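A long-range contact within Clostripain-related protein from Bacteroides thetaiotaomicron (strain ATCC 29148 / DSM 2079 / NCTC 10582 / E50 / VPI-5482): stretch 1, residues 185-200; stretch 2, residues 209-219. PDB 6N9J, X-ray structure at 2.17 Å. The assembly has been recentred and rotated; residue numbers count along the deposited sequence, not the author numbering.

Stretch 1 185-200: EIPGPGAPYEVVVPAL
Stretch 2 (209-219) SIAENYYSVYA

Two nearly antiparallel helices, 193-200 and 209-219, pack with their axes 8.4 Å apart at closest approach and their N-to-C directions 173° apart; no hydrogen bond crosses between the stretches, which bury 706 Å² chiefly through apolar contact. Register is set by Ala199 CA to Ile210 CA, 5.1 Å, and Ala191 CA to Tyr214 CA, 5.7 Å. Stretch 1 arrives as a loop: a type I turn from Pro187 to Gly190 is closed by Gly190 N to Pro187 O (2.8 Å), Gly190 leaves it with positive phi (60/-149), and Pro192 (-81/84) holds the N-cap position, its O accepting from Val195 N (2.9 Å) and Val196 N (3.0 Å). The helix kinks at Pro198, whose ring nitrogen has no hydrogen to donate.

Tyr214 is t (chi1 -166°, chi2 128°), which swings a ring from a sideways CB to the loop. Pro192 CD and Ala191 CA lie over one face, 4.2 and 3.9 Å from the Tyr214 centroid, as CH-pi contacts, and Ile186 CD1 (chi1 and chi2 both m) reaches Tyr214 CZ at 4.2 Å. Tyr218 is m with chi2 -85°, its CA-to-CB bond toward stretch 1; its CE1 meets Pro187 CG at 3.8 Å and its CE2 meets Pro192 CD at 4.0 Å. The C-gamma endo ring of Pro192 thus touches both tyrosines, and its CB meets Val217 CG2 (3.8 Å). Val217 is t, and the same CG2 lies 3.9 Å from CG2 of Val195, which is m.

Val196, t, places CG2 4.1 Å from Tyr214 CB. The small Ala199 permits close approach: its CB lies 3.6 Å from Ser209 O and 4.1 Å from Ile210 CG1. Ile210 (m, t) extends CD1 to Leu200 CD2 (m, t) at 3.7 Å. Asn213, m with chi2 -87°, turns ND2 back to its own helix, donating to Ser209 O (2.7 Å, 176°), while OD1 lies 3.7 Å from Val195 CB.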

# COMPACT_ATOMS: atom_id res chain seq x y z
N GLU A 185 -9.96 2.87 -1.49
CA GLU A 185 -9.68 3.41 -0.17
C GLU A 185 -9.51 2.30 0.87
O GLU A 185 -10.25 1.31 0.87
CB GLU A 185 -10.80 4.35 0.28
CG GLU A 185 -10.79 5.68 -0.42
CD GLU A 185 -12.06 6.47 -0.13
OE1 GLU A 185 -12.11 7.16 0.91
OE2 GLU A 185 -13.01 6.39 -0.94
N ILE A 186 -8.53 2.50 1.74
CA ILE A 186 -8.26 1.63 2.88
C ILE A 186 -8.98 2.18 4.12
O ILE A 186 -8.93 3.37 4.37
CB ILE A 186 -6.74 1.52 3.16
CG1 ILE A 186 -6.09 0.55 2.18
CG2 ILE A 186 -6.48 1.09 4.61
CD1 ILE A 186 -6.22 -0.91 2.58
N PRO A 187 -9.64 1.30 4.89
CA PRO A 187 -10.34 1.77 6.09
C PRO A 187 -9.42 2.48 7.09
O PRO A 187 -8.26 2.08 7.26
CB PRO A 187 -10.89 0.47 6.69
CG PRO A 187 -11.03 -0.45 5.50
CD PRO A 187 -9.86 -0.13 4.62
N GLY A 188 -9.92 3.56 7.69
CA GLY A 188 -9.23 4.23 8.78
C GLY A 188 -8.41 3.32 9.69
O GLY A 188 -7.21 3.51 9.82
N PRO A 189 -9.07 2.31 10.31
CA PRO A 189 -8.40 1.41 11.26
C PRO A 189 -7.25 0.61 10.66
O PRO A 189 -6.45 0.06 11.42
CB PRO A 189 -9.52 0.47 11.70
CG PRO A 189 -10.76 1.27 11.53
CD PRO A 189 -10.52 2.09 10.29
N GLY A 190 -7.17 0.54 9.34
CA GLY A 190 -6.09 -0.17 8.67
C GLY A 190 -6.01 -1.65 9.02
O GLY A 190 -7.02 -2.30 9.29
N ALA A 191 -4.80 -2.19 9.00
CA ALA A 191 -4.61 -3.60 9.27
C ALA A 191 -5.00 -3.98 10.69
O ALA A 191 -4.89 -3.17 11.61
CB ALA A 191 -3.16 -4.01 9.00
N PRO A 192 -5.50 -5.21 10.86
CA PRO A 192 -5.63 -5.90 12.15
C PRO A 192 -4.28 -6.52 12.55
O PRO A 192 -4.00 -7.71 12.31
CB PRO A 192 -6.67 -6.98 11.85
CG PRO A 192 -6.43 -7.30 10.38
CD PRO A 192 -6.09 -5.98 9.75
N TYR A 193 -3.43 -5.70 13.17
CA TYR A 193 -2.04 -6.08 13.37
C TYR A 193 -1.87 -7.19 14.39
O TYR A 193 -0.76 -7.69 14.57
CB TYR A 193 -1.22 -4.86 13.78
CG TYR A 193 -0.92 -3.96 12.60
CD1 TYR A 193 0.05 -4.32 11.67
CD2 TYR A 193 -1.62 -2.78 12.42
CE1 TYR A 193 0.32 -3.52 10.59
CE2 TYR A 193 -1.35 -1.96 11.32
CZ TYR A 193 -0.39 -2.34 10.41
OH TYR A 193 -0.10 -1.57 9.32
N GLU A 194 -2.96 -7.58 15.03
CA GLU A 194 -2.90 -8.71 15.94
C GLU A 194 -2.79 -10.04 15.17
O GLU A 194 -2.35 -11.04 15.73
CB GLU A 194 -4.12 -8.73 16.87
CG GLU A 194 -5.41 -9.17 16.21
CD GLU A 194 -6.17 -8.04 15.52
OE1 GLU A 194 -5.63 -6.93 15.31
OE2 GLU A 194 -7.35 -8.28 15.19
N VAL A 195 -3.19 -10.05 13.90
CA VAL A 195 -2.98 -11.25 13.07
C VAL A 195 -2.07 -10.99 11.86
O VAL A 195 -1.49 -11.92 11.32
CB VAL A 195 -4.31 -11.85 12.56
CG1 VAL A 195 -4.97 -12.69 13.66
CG2 VAL A 195 -5.26 -10.76 12.01
N VAL A 196 -1.92 -9.74 11.46
CA VAL A 196 -0.99 -9.41 10.38
C VAL A 196 0.48 -9.53 10.84
O VAL A 196 1.33 -9.97 10.07
CB VAL A 196 -1.26 -8.00 9.81
CG1 VAL A 196 -0.06 -7.50 9.01
CG2 VAL A 196 -2.51 -8.01 8.95
N VAL A 197 0.77 -9.18 12.09
CA VAL A 197 2.17 -9.21 12.58
C VAL A 197 2.81 -10.60 12.50
O VAL A 197 3.92 -10.72 12.00
CB VAL A 197 2.30 -8.66 14.04
CG1 VAL A 197 3.50 -9.28 14.78
CG2 VAL A 197 2.43 -7.15 14.02
N PRO A 198 2.12 -11.66 12.98
CA PRO A 198 2.76 -12.96 12.75
C PRO A 198 2.90 -13.31 11.26
O PRO A 198 3.86 -13.98 10.88
CB PRO A 198 1.81 -13.95 13.45
CG PRO A 198 1.04 -13.12 14.44
CD PRO A 198 0.88 -11.78 13.78
N ALA A 199 1.98 -12.83 10.42
CA ALA A 199 2.07 -13.11 8.98
C ALA A 199 3.24 -12.35 8.35
O ALA A 199 3.81 -12.81 7.36
CB ALA A 199 0.75 -12.75 8.28
N LEU A 200 3.61 -11.21 8.92
CA LEU A 200 4.78 -10.46 8.45
C LEU A 200 6.08 -11.29 8.56
O LEU A 200 7.06 -11.03 7.86
CB LEU A 200 4.97 -9.16 9.26
CG LEU A 200 3.93 -8.04 9.37
CD1 LEU A 200 4.42 -7.03 10.42
CD2 LEU A 200 3.71 -7.36 8.03
N SER A 209 0.16 -14.49 3.09
CA SER A 209 -0.23 -14.58 4.50
C SER A 209 -0.75 -13.25 5.04
O SER A 209 -1.74 -13.21 5.77
CB SER A 209 0.94 -15.04 5.38
OG SER A 209 1.43 -16.30 4.96
N ILE A 210 -0.05 -12.17 4.70
CA ILE A 210 -0.43 -10.84 5.15
C ILE A 210 -1.80 -10.50 4.59
O ILE A 210 -2.69 -10.03 5.33
CB ILE A 210 0.63 -9.78 4.74
CG1 ILE A 210 1.92 -9.99 5.53
CG2 ILE A 210 0.08 -8.34 4.94
CD1 ILE A 210 3.17 -9.30 4.93
N ALA A 211 -1.99 -10.77 3.30
CA ALA A 211 -3.24 -10.46 2.60
C ALA A 211 -4.43 -11.21 3.18
O ALA A 211 -5.47 -10.62 3.46
CB ALA A 211 -3.10 -10.78 1.13
N GLU A 212 -4.27 -12.52 3.34
CA GLU A 212 -5.34 -13.36 3.86
C GLU A 212 -5.76 -12.92 5.25
O GLU A 212 -6.94 -12.88 5.55
CB GLU A 212 -4.89 -14.83 3.90
CG GLU A 212 -4.90 -15.54 2.53
CD GLU A 212 -6.27 -16.07 2.11
OE1 GLU A 212 -7.21 -16.05 2.93
OE2 GLU A 212 -6.41 -16.52 0.95
N ASN A 213 -4.78 -12.58 6.09
CA ASN A 213 -5.08 -12.21 7.47
C ASN A 213 -5.67 -10.80 7.52
O ASN A 213 -6.60 -10.54 8.29
CB ASN A 213 -3.82 -12.31 8.35
CG ASN A 213 -3.52 -13.74 8.77
OD1 ASN A 213 -4.03 -14.23 9.77
ND2 ASN A 213 -2.70 -14.43 7.98
N TYR A 214 -5.14 -9.90 6.71
CA TYR A 214 -5.72 -8.57 6.61
C TYR A 214 -7.19 -8.71 6.19
O TYR A 214 -8.09 -8.29 6.92
CB TYR A 214 -4.94 -7.72 5.61
CG TYR A 214 -5.25 -6.25 5.67
CD1 TYR A 214 -4.21 -5.33 5.79
CD2 TYR A 214 -6.57 -5.77 5.66
CE1 TYR A 214 -4.46 -3.98 5.85
CE2 TYR A 214 -6.84 -4.41 5.73
CZ TYR A 214 -5.77 -3.52 5.82
OH TYR A 214 -5.95 -2.17 5.91
N TYR A 215 -7.44 -9.29 5.01
CA TYR A 215 -8.79 -9.42 4.50
C TYR A 215 -9.78 -10.10 5.46
O TYR A 215 -10.91 -9.66 5.60
CB TYR A 215 -8.77 -10.20 3.18
CG TYR A 215 -10.14 -10.38 2.59
CD1 TYR A 215 -10.77 -9.32 1.94
CD2 TYR A 215 -10.82 -11.59 2.69
CE1 TYR A 215 -12.03 -9.46 1.40
CE2 TYR A 215 -12.09 -11.74 2.15
CZ TYR A 215 -12.69 -10.66 1.51
OH TYR A 215 -13.95 -10.78 0.98
N SER A 216 -9.34 -11.17 6.10
CA SER A 216 -10.26 -12.02 6.85
C SER A 216 -10.95 -11.31 8.02
O SER A 216 -12.10 -11.62 8.34
CB SER A 216 -9.53 -13.26 7.36
OG SER A 216 -10.45 -14.17 7.94
N VAL A 217 -10.28 -10.38 8.67
CA VAL A 217 -10.92 -9.71 9.79
C VAL A 217 -12.03 -8.78 9.29
O VAL A 217 -13.13 -8.74 9.85
CB VAL A 217 -9.89 -8.93 10.64
CG1 VAL A 217 -10.59 -7.95 11.58
CG2 VAL A 217 -9.03 -9.91 11.44
N TYR A 218 -11.77 -8.07 8.20
CA TYR A 218 -12.76 -7.16 7.64
C TYR A 218 -13.92 -7.93 7.01
O TYR A 218 -15.08 -7.53 7.15
CB TYR A 218 -12.12 -6.22 6.61
CG TYR A 218 -11.37 -5.10 7.28
CD1 TYR A 218 -12.02 -3.94 7.68
CD2 TYR A 218 -10.01 -5.22 7.56
CE1 TYR A 218 -11.34 -2.92 8.31
CE2 TYR A 218 -9.32 -4.21 8.19
CZ TYR A 218 -9.99 -3.06 8.57
OH TYR A 218 -9.30 -2.05 9.21
N ALA A 219 -13.60 -9.03 6.34
CA ALA A 219 -14.61 -9.92 5.76
C ALA A 219 -15.59 -10.45 6.81
O ALA A 219 -16.75 -10.70 6.51
CB ALA A 219 -13.95 -11.07 5.04